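Local coordinates for sp1 protein (Swine acute diarrhea syndrome coronavirus, PDB 6LPA), which probably acts as a host-directed virulence factor that suppresses host gene expression, a role tied to effects on host proliferation and to immune evasion, at residues Thr7-Ser12 / Asp41-Ala46; Ile54-Ser59 / Ala76-Arg81; Asp60-Leu65 / Arg86-Pro91. All coordinates share one frame; numbering follows the deposited sequence.

Contact 1 of 3, residues Thr7-Ser12 / Asp41-Ala46; sequences TLAVAS and DCRFVA
A9 and V10 cross R43 and F44 where two strands meet at 60° between their N-to-C directions, too steep for a long ladder. The register is accordingly short: one backbone bridge pairs V10 with F44, whose CA atoms are 4.5 Å apart. Two backbone hydrogen bonds define it, F44 N to A9 O at 2.8 Å and A11 N to F44 O at 3.1 Å. A9 O also receives a CA-H...O contact from R43 CA, and a water bridges A9 N and C42 O, extending the polar link beyond the bridge.

Followed outward, the R43 side chain runs past A9, touching its carbonyl oxygen and its methyl. R43 CB touches A9 O and, on another side, A11 CB at 4.2 Å. CG stands anti to the carbonyl carbon (chi1 -62°), and the bend at chi2 turns CD back toward the partner strand, where R43 CD lies 3.5 Å from A9 O and also touches the A9 methyl. At the tip, R43 NH1 passes 3.8 Å from A9 CB. The same R43 NH1 donates to C42 O at 3.0 Å. That oxygen lies in the guanidinium plane, whereas NH1 sits well above the carbonyl plane. K40 O is a further partner of NH1, and S94 O takes NE, so several carbonyls fix the rotation of the buried group.

F44 points toward the other strand beside V10, and V10 CG2 lies 4.1 Å from F44 CB. The F44 ring also meets that of F101 in strand 96-104. Strands 6-11 and 42-46 are the outermost two of the six-stranded order, flanked by 96-104 and 85-91 respectively, so their single bridge joins the sheet's edges, consistent with the closed barrel of alphacoronavirus nsp1.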
loop_
_atom_site.group_PDB
_atom_site.type_symbol
_atom_site.label_atom_id
_atom_site.label_comp_id
_atom_site.label_asym_id
_atom_site.label_seq_id
_atom_site.Cartn_x
_atom_site.Cartn_y
_atom_site.Cartn_z
ATOM N N THR A 7 -3.026 11.123 19.646
ATOM C CA THR A 7 -4.447 11.387 19.792
ATOM C C THR A 7 -5.030 11.598 18.398
ATOM O O THR A 7 -4.623 12.514 17.672
ATOM C CB THR A 7 -4.701 12.591 20.698
ATOM O OG1 THR A 7 -4.083 12.355 21.969
ATOM C CG2 THR A 7 -6.192 12.785 20.910
ATOM N N LEU A 8 -5.947 10.722 18.014
ATOM C CA LEU A 8 -6.573 10.745 16.702
ATOM C C LEU A 8 -8.046 11.097 16.826
ATOM O O LEU A 8 -8.697 10.758 17.816
ATOM C CB LEU A 8 -6.436 9.387 16.011
ATOM C CG LEU A 8 -5.015 8.882 15.766
ATOM C CD1 LEU A 8 -5.053 7.484 15.166
ATOM C CD2 LEU A 8 -4.231 9.849 14.892
ATOM N N ALA A 9 -8.572 11.754 15.794
ATOM C CA ALA A 9 -9.986 12.076 15.725
ATOM C C ALA A 9 -10.738 10.892 15.122
ATOM O O ALA A 9 -10.708 10.679 13.906
ATOM C CB ALA A 9 -10.208 13.349 14.917
ATOM N N VAL A 10 -11.419 10.132 15.970
ATOM C CA VAL A 10 -12.134 8.935 15.542
ATOM C C VAL A 10 -13.524 9.332 15.072
ATOM O O VAL A 10 -14.277 9.985 15.807
ATOM C CB VAL A 10 -12.215 7.913 16.679
ATOM C CG1 VAL A 10 -13.105 6.729 16.258
ATOM C CG2 VAL A 10 -10.805 7.476 17.080
ATOM N N ALA A 11 -13.871 8.929 13.850
ATOM C CA ALA A 11 -15.127 9.358 13.260
ATOM C C ALA A 11 -16.298 8.859 14.097
ATOM O O ALA A 11 -16.270 7.745 14.622
ATOM C CB ALA A 11 -15.225 8.844 11.825
ATOM N N SER A 12 -17.328 9.707 14.242
ATOM C CA SER A 12 -18.504 9.309 15.003
ATOM C C SER A 12 -19.817 9.594 14.278
ATOM O O SER A 12 -20.883 9.353 14.855
ATOM C CB SER A 12 -18.532 9.995 16.382
ATOM O OG SER A 12 -18.476 11.388 16.222
ATOM N N ASP A 41 -6.444 16.918 10.041
ATOM C CA ASP A 41 -7.343 16.965 8.885
ATOM C C ASP A 41 -7.910 15.593 8.522
ATOM O O ASP A 41 -8.600 15.469 7.507
ATOM C CB ASP A 41 -6.615 17.568 7.673
ATOM C CG ASP A 41 -5.391 16.753 7.256
ATOM O OD1 ASP A 41 -4.893 15.944 8.060
ATOM O OD2 ASP A 41 -4.910 16.930 6.120
ATOM N N CYS A 42 -7.639 14.574 9.333
ATOM C CA CYS A 42 -7.934 13.184 9.026
ATOM C C CYS A 42 -8.824 12.594 10.127
ATOM O O CYS A 42 -8.763 13.025 11.284
ATOM C CB CYS A 42 -6.619 12.388 8.919
ATOM S SG CYS A 42 -5.755 12.584 7.382
ATOM N N ARG A 43 -9.621 11.568 9.771
ATOM C CA ARG A 43 -10.460 10.841 10.718
ATOM C C ARG A 43 -10.082 9.369 10.719
ATOM O O ARG A 43 -9.822 8.788 9.665
ATOM C CB ARG A 43 -11.960 10.982 10.406
ATOM C CG ARG A 43 -12.483 12.419 10.483
ATOM C CD ARG A 43 -12.451 13.018 11.922
ATOM N NE ARG A 43 -12.886 14.414 11.879
ATOM C CZ ARG A 43 -12.067 15.456 11.731
ATOM N NH1 ARG A 43 -10.754 15.277 11.644
ATOM N NH2 ARG A 43 -12.555 16.684 11.684
ATOM N N PHE A 44 -10.029 8.769 11.908
ATOM C CA PHE A 44 -9.779 7.342 11.997
ATOM C C PHE A 44 -11.077 6.572 11.790
ATOM O O PHE A 44 -12.071 6.813 12.481
ATOM C CB PHE A 44 -9.171 6.959 13.342
ATOM C CG PHE A 44 -9.017 5.466 13.518
ATOM C CD1 PHE A 44 -7.871 4.822 13.082
ATOM C CD2 PHE A 44 -10.021 4.709 14.106
ATOM C CE1 PHE A 44 -7.734 3.448 13.242
ATOM C CE2 PHE A 44 -9.894 3.353 14.270
ATOM C CZ PHE A 44 -8.754 2.714 13.834
ATOM N N VAL A 45 -11.047 5.610 10.880
ATOM C CA VAL A 45 -12.209 4.818 10.535
ATOM C C VAL A 45 -11.809 3.379 10.794
ATOM O O VAL A 45 -10.885 2.863 10.154
ATOM C CB VAL A 45 -12.634 5.040 9.079
ATOM C CG1 VAL A 45 -13.932 4.291 8.759
ATOM C CG2 VAL A 45 -12.749 6.539 8.810
ATOM N N ALA A 46 -12.474 2.744 11.754
ATOM C CA ALA A 46 -12.160 1.367 12.097
ATOM C C ALA A 46 -12.484 0.438 10.930
ATOM O O ALA A 46 -13.399 0.687 10.137
ATOM C CB ALA A 46 -12.947 0.939 13.338
HETATM O O HOH W 1 -7.201 12.218 13.523
#

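Contact 2 of 3, residues Ile54-Ser59 / Ala76-Arg81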
loop_
_atom_site.group_PDB
_atom_site.type_symbol
_atom_site.label_atom_id
_atom_site.label_comp_id
_atom_site.label_asym_id
_atom_site.label_seq_id
_atom_site.Cartn_x
_atom_site.Cartn_y
_atom_site.Cartn_z
ATOM N N ILE A 54 -18.181 7.875 2.372
ATOM C CA ILE A 54 -18.564 8.257 1.024
ATOM C C ILE A 54 -17.478 9.188 0.510
ATOM O O ILE A 54 -16.909 9.966 1.285
ATOM C CB ILE A 54 -19.966 8.910 0.978
ATOM C CG1 ILE A 54 -19.973 10.266 1.672
ATOM C CG2 ILE A 54 -20.977 8.004 1.653
ATOM C CD1 ILE A 54 -21.360 10.811 1.951
ATOM N N GLY A 55 -17.127 9.032 -0.769
ATOM C CA GLY A 55 -16.121 9.846 -1.425
ATOM C C GLY A 55 -14.768 9.196 -1.627
ATOM O O GLY A 55 -13.869 9.838 -2.188
ATOM N N VAL A 56 -14.569 7.963 -1.170
ATOM C CA VAL A 56 -13.258 7.313 -1.251
ATOM C C VAL A 56 -13.401 6.000 -2.015
ATOM O O VAL A 56 -14.096 5.078 -1.562
ATOM C CB VAL A 56 -12.644 7.078 0.141
ATOM C CG1 VAL A 56 -11.228 6.559 -0.006
ATOM C CG2 VAL A 56 -12.641 8.386 0.950
ATOM N N GLU A 57 -12.732 5.918 -3.172
ATOM C CA GLU A 57 -12.752 4.738 -4.024
ATOM C C GLU A 57 -11.768 3.693 -3.512
ATOM O O GLU A 57 -10.781 4.031 -2.842
ATOM C CB GLU A 57 -12.377 5.121 -5.455
ATOM C CG GLU A 57 -13.283 4.560 -6.518
ATOM C CD GLU A 57 -14.647 5.199 -6.486
ATOM O OE1 GLU A 57 -14.765 6.338 -6.975
ATOM O OE2 GLU A 57 -15.593 4.569 -5.970
ATOM N N PRO A 58 -11.997 2.412 -3.840
ATOM C CA PRO A 58 -11.027 1.377 -3.451
ATOM C C PRO A 58 -9.619 1.640 -3.970
ATOM O O PRO A 58 -8.639 1.260 -3.317
ATOM C CB PRO A 58 -11.632 0.096 -4.053
ATOM C CG PRO A 58 -13.076 0.376 -4.125
ATOM C CD PRO A 58 -13.205 1.822 -4.454
ATOM N N SER A 59 -9.487 2.297 -5.121
ATOM C CA SER A 59 -8.174 2.633 -5.657
ATOM C C SER A 59 -7.542 3.849 -4.987
ATOM O O SER A 59 -6.357 4.119 -5.215
ATOM C CB SER A 59 -8.296 2.893 -7.155
ATOM O OG SER A 59 -9.328 3.833 -7.371
ATOM N N ALA A 76 -1.600 3.299 1.644
ATOM C CA ALA A 76 -2.175 2.127 0.990
ATOM C C ALA A 76 -3.514 2.522 0.381
ATOM O O ALA A 76 -4.128 3.518 0.787
ATOM C CB ALA A 76 -2.348 0.958 1.977
ATOM N N THR A 77 -3.960 1.752 -0.616
ATOM C CA THR A 77 -5.289 1.996 -1.161
ATOM C C THR A 77 -6.341 1.652 -0.119
ATOM O O THR A 77 -6.155 0.747 0.700
ATOM C CB THR A 77 -5.555 1.169 -2.433
ATOM O OG1 THR A 77 -5.433 -0.235 -2.143
ATOM C CG2 THR A 77 -4.583 1.573 -3.573
ATOM N N PHE A 78 -7.473 2.367 -0.188
ATOM C CA PHE A 78 -8.582 2.131 0.732
ATOM C C PHE A 78 -9.089 0.697 0.615
ATOM O O PHE A 78 -9.522 0.101 1.613
ATOM C CB PHE A 78 -9.690 3.160 0.443
ATOM C CG PHE A 78 -10.840 3.162 1.428
ATOM C CD1 PHE A 78 -10.639 2.947 2.796
ATOM C CD2 PHE A 78 -12.137 3.421 0.979
ATOM C CE1 PHE A 78 -11.736 2.957 3.695
ATOM C CE2 PHE A 78 -13.213 3.436 1.852
ATOM C CZ PHE A 78 -13.017 3.210 3.220
ATOM N N GLY A 79 -9.001 0.115 -0.588
ATOM C CA GLY A 79 -9.459 -1.239 -0.840
ATOM C C GLY A 79 -8.486 -2.349 -0.462
ATOM O O GLY A 79 -8.893 -3.510 -0.399
ATOM N N ALA A 80 -7.223 -2.030 -0.191
ATOM C CA ALA A 80 -6.286 -3.086 0.184
ATOM C C ALA A 80 -6.705 -3.760 1.491
ATOM O O ALA A 80 -7.261 -3.128 2.398
ATOM C CB ALA A 80 -4.867 -2.534 0.320
ATOM N N ARG A 81 -6.418 -5.057 1.587
ATOM C CA ARG A 81 -6.845 -5.891 2.711
ATOM C C ARG A 81 -5.704 -6.777 3.207
ATOM O O ARG A 81 -5.712 -7.997 2.999
ATOM C CB ARG A 81 -8.051 -6.747 2.319
ATOM C CG ARG A 81 -9.321 -5.967 2.031
ATOM C CD ARG A 81 -9.952 -5.464 3.320
ATOM N NE ARG A 81 -11.180 -4.715 3.068
ATOM C CZ ARG A 81 -11.216 -3.457 2.647
ATOM N NH1 ARG A 81 -10.090 -2.785 2.430
ATOM N NH2 ARG A 81 -12.381 -2.866 2.445
HETATM O O HOH W 2 -7.174 -1.519 -3.766
#
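V56 and F78 meet through groups that their first torsions place: V56 CG1 is anti to its backbone N (chi1 -173°), and F78 CG is anti to its own (chi1 -173°). The two side chains cross at about a right angle. V56 CG1 approaches F78 CD2 to 3.4 Å, with F78 CG next nearest to the same methyl. V56 CB follows along the CD2-CE2 side of the ring. E57 O, in contrast, lies near the ring plane at its edge, 3.6 Å from F78 CB.

Backbone polarity takes over at P58. G79 N donates to P58 O at 3.0 Å, on a lone pair and in the carbonyl plane, with an N-H...O angle of 150°. This G79 belongs to the type I turn T77-A80, which ends strand 71-77 and is closed by A80 N to T77 O. Having no side chain, G79 lets P58 come close, G79 CA lying 4.1 Å from P58 CB. The same P58 O faces T77 CB at 3.2 Å and receives a water proton; that water also contacts T77 OG1 at 2.7 Å.

Past the turn, R81 folds back so that NH1 donates to F78 O at 3.1 Å and to A80 O. Both oxygens lie in the guanidinium plane; F78 O is met in its carbonyl plane on a lone pair, while NH1 stands above the carbonyl plane of A80. The F78 ring packs edge-to-face on W88, while T77 and A80 pack against A80 and T77 of the second subunit. The chemistry is thus divided: an aromatic-aliphatic contact in which F78 is buried, and one backbone bond plus a water bridge, both on P58 O, that tie the irregular 54-59 segment to a turn contributing to the dimer interface.

Contact 3 of 3, residues Asp60-Leu65 / Arg86-Pro91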
loop_
_atom_site.group_PDB
_atom_site.type_symbol
_atom_site.label_atom_id
_atom_site.label_comp_id
_atom_site.label_asym_id
_atom_site.label_seq_id
_atom_site.Cartn_x
_atom_site.Cartn_y
_atom_site.Cartn_z
ATOM N N ASP A 60 -8.290 4.598 -4.182
ATOM C CA ASP A 60 -7.747 5.825 -3.606
ATOM C C ASP A 60 -6.776 5.505 -2.477
ATOM O O ASP A 60 -7.004 4.595 -1.677
ATOM C CB ASP A 60 -8.878 6.716 -3.091
ATOM C CG ASP A 60 -9.608 7.432 -4.216
ATOM O OD1 ASP A 60 -8.950 7.755 -5.227
ATOM O OD2 ASP A 60 -10.835 7.639 -4.101
ATOM N N PHE A 61 -5.700 6.271 -2.408
ATOM C CA PHE A 61 -4.716 6.095 -1.355
ATOM C C PHE A 61 -5.151 6.817 -0.088
ATOM O O PHE A 61 -5.521 7.996 -0.122
ATOM C CB PHE A 61 -3.354 6.607 -1.812
ATOM C CG PHE A 61 -2.657 5.662 -2.728
ATOM C CD1 PHE A 61 -2.061 4.513 -2.230
ATOM C CD2 PHE A 61 -2.642 5.887 -4.093
ATOM C CE1 PHE A 61 -1.431 3.623 -3.085
ATOM C CE2 PHE A 61 -2.019 4.994 -4.949
ATOM C CZ PHE A 61 -1.407 3.871 -4.443
ATOM N N VAL A 62 -5.122 6.093 1.024
ATOM C CA VAL A 62 -5.328 6.664 2.350
ATOM C C VAL A 62 -4.176 6.178 3.225
ATOM O O VAL A 62 -3.236 5.546 2.724
ATOM C CB VAL A 62 -6.709 6.266 2.907
ATOM C CG1 VAL A 62 -7.820 6.758 1.976
ATOM C CG2 VAL A 62 -6.817 4.773 3.032
ATOM N N VAL A 63 -4.208 6.489 4.525
ATOM C CA VAL A 63 -3.281 5.899 5.486
ATOM C C VAL A 63 -3.967 4.694 6.102
ATOM O O VAL A 63 -5.118 4.790 6.552
ATOM C CB VAL A 63 -2.848 6.908 6.567
ATOM C CG1 VAL A 63 -2.163 6.193 7.733
ATOM C CG2 VAL A 63 -1.897 7.954 5.972
ATOM N N ALA A 64 -3.294 3.550 6.071
ATOM C CA ALA A 64 -3.779 2.335 6.705
ATOM C C ALA A 64 -3.020 2.129 8.009
ATOM O O ALA A 64 -1.902 2.614 8.176
ATOM C CB ALA A 64 -3.606 1.113 5.789
ATOM N N LEU A 65 -3.654 1.420 8.942
ATOM C CA LEU A 65 -3.050 1.102 10.238
ATOM C C LEU A 65 -3.288 -0.368 10.531
ATOM O O LEU A 65 -4.441 -0.803 10.615
ATOM C CB LEU A 65 -3.636 1.971 11.361
ATOM C CG LEU A 65 -3.409 3.488 11.280
ATOM C CD1 LEU A 65 -4.592 4.221 10.625
ATOM C CD2 LEU A 65 -3.135 4.080 12.677
ATOM N N ARG A 86 -6.504 -2.673 10.904
ATOM C CA ARG A 86 -7.377 -2.198 11.975
ATOM C C ARG A 86 -8.200 -0.982 11.591
ATOM O O ARG A 86 -9.199 -0.688 12.254
ATOM C CB ARG A 86 -6.552 -1.855 13.224
ATOM C CG ARG A 86 -5.733 -3.010 13.728
ATOM C CD ARG A 86 -6.647 -4.221 13.966
ATOM N NE ARG A 86 -5.851 -5.374 14.355
ATOM C CZ ARG A 86 -6.302 -6.620 14.462
ATOM N NH1 ARG A 86 -7.585 -6.915 14.221
ATOM N NH2 ARG A 86 -5.455 -7.578 14.822
ATOM N N GLY A 87 -7.809 -0.266 10.551
ATOM C CA GLY A 87 -8.559 0.904 10.163
ATOM C C GLY A 87 -7.686 1.844 9.357
ATOM O O GLY A 87 -6.565 1.510 8.988
ATOM N N TRP A 88 -8.242 3.022 9.086
ATOM C CA TRP A 88 -7.575 3.995 8.234
ATOM C C TRP A 88 -7.680 5.383 8.847
ATOM O O TRP A 88 -8.592 5.677 9.622
ATOM C CB TRP A 88 -8.179 4.049 6.828
ATOM C CG TRP A 88 -8.367 2.728 6.140
ATOM C CD1 TRP A 88 -7.525 2.148 5.232
ATOM C CD2 TRP A 88 -9.496 1.842 6.272
ATOM N NE1 TRP A 88 -8.065 0.946 4.794
ATOM C CE2 TRP A 88 -9.265 0.734 5.420
ATOM C CE3 TRP A 88 -10.673 1.875 7.032
ATOM C CZ2 TRP A 88 -10.169 -0.336 5.314
ATOM C CZ3 TRP A 88 -11.574 0.800 6.931
ATOM C CH2 TRP A 88 -11.319 -0.282 6.066
ATOM N N LEU A 89 -6.745 6.246 8.461
ATOM C CA LEU A 89 -6.865 7.686 8.649
ATOM C C LEU A 89 -7.126 8.281 7.278
ATOM O O LEU A 89 -6.333 8.074 6.350
ATOM C CB LEU A 89 -5.600 8.280 9.271
ATOM C CG LEU A 89 -5.431 8.141 10.779
ATOM C CD1 LEU A 89 -3.956 8.299 11.149
ATOM C CD2 LEU A 89 -6.294 9.201 11.483
ATOM N N ILE A 90 -8.239 8.994 7.151
ATOM C CA ILE A 90 -8.738 9.479 5.871
ATOM C C ILE A 90 -9.096 10.948 6.014
ATOM O O ILE A 90 -9.813 11.321 6.960
ATOM C CB ILE A 90 -9.973 8.681 5.407
ATOM C CG1 ILE A 90 -9.779 7.172 5.647
ATOM C CG2 ILE A 90 -10.282 8.997 3.954
ATOM C CD1 ILE A 90 -11.032 6.319 5.405
ATOM N N PRO A 91 -8.669 11.800 5.083
ATOM C CA PRO A 91 -9.064 13.216 5.143
ATOM C C PRO A 91 -10.579 13.334 5.184
ATOM O O PRO A 91 -11.289 12.807 4.320
ATOM C CB PRO A 91 -8.459 13.809 3.863
ATOM C CG PRO A 91 -7.277 12.920 3.565
ATOM C CD PRO A 91 -7.743 11.526 3.969
#
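V62, W88 and I90 form an apolar cluster between two antiparallel neighbours of the six-stranded sheet, which builds the barrel-like nsp1 fold. V62 CG1, anti to the carbonyl carbon (chi1 -59°), touches I90 CG2 at 3.9 Å. The other branch, V62 CG2, between backbone N and carbonyl carbon, reaches W88 CD1 at 3.5 Å. A64 CB approaches the same W88 CD1 from the neighbouring position, in the non-hydrogen-bonded pair A64-W88.

V63, L65 and L89 occupy the other face. V63 CB lies 4.1 Å from L89 CB, and L65 CD1 reaches L89 CG at 4.0 Å, carrying the apolar layer toward F44, which touches both leucines.

Outward from these side chains, the backbones meet at 149° between N-to-C directions. V63 and L89 exchange bonds both ways, and L89 N to V63 O, at 2.9 Å, is joined by a CA-H...O contact from W88 CA to the same oxygen. This oxygen also sits at the edge of the W88 ring, near its plane. Next along the ladder, L65 N donates to G87 O.

At one end the polar edge is D60, whose OD1 forms a salt bridge with R83 of the second subunit. At the other, R86 and G87 both face L65, the signature of a classic beta bulge, and R86 NE runs out to G67 O. L65 O is the oxygen they share: R86 N donates to it at 2.8 Å, and G87 N adds a weak bond at 3.4 Å.

Overall arrangement
All three contacts reach one six-stranded mixed sheet. Along the chain, contact 1 closes before the others open, whereas contacts 2 and 3 interleave their segments. Contact 3 lies nearest the chain centre, about 3 Å from it; its centre is about 10 Å from that of contact 1 and 8 Å from that of contact 2. Contacts 1 and 2, with centres about 16 Å apart, lie on opposite sides of the chain's centre. Strand 85-91 joins contact 3 to strand 42-46 of contact 1, and strand 61-66 joins it to strand 71-77 of contact 2. The central ladder thus connects the bridged sheet edges with the subunit-facing turn.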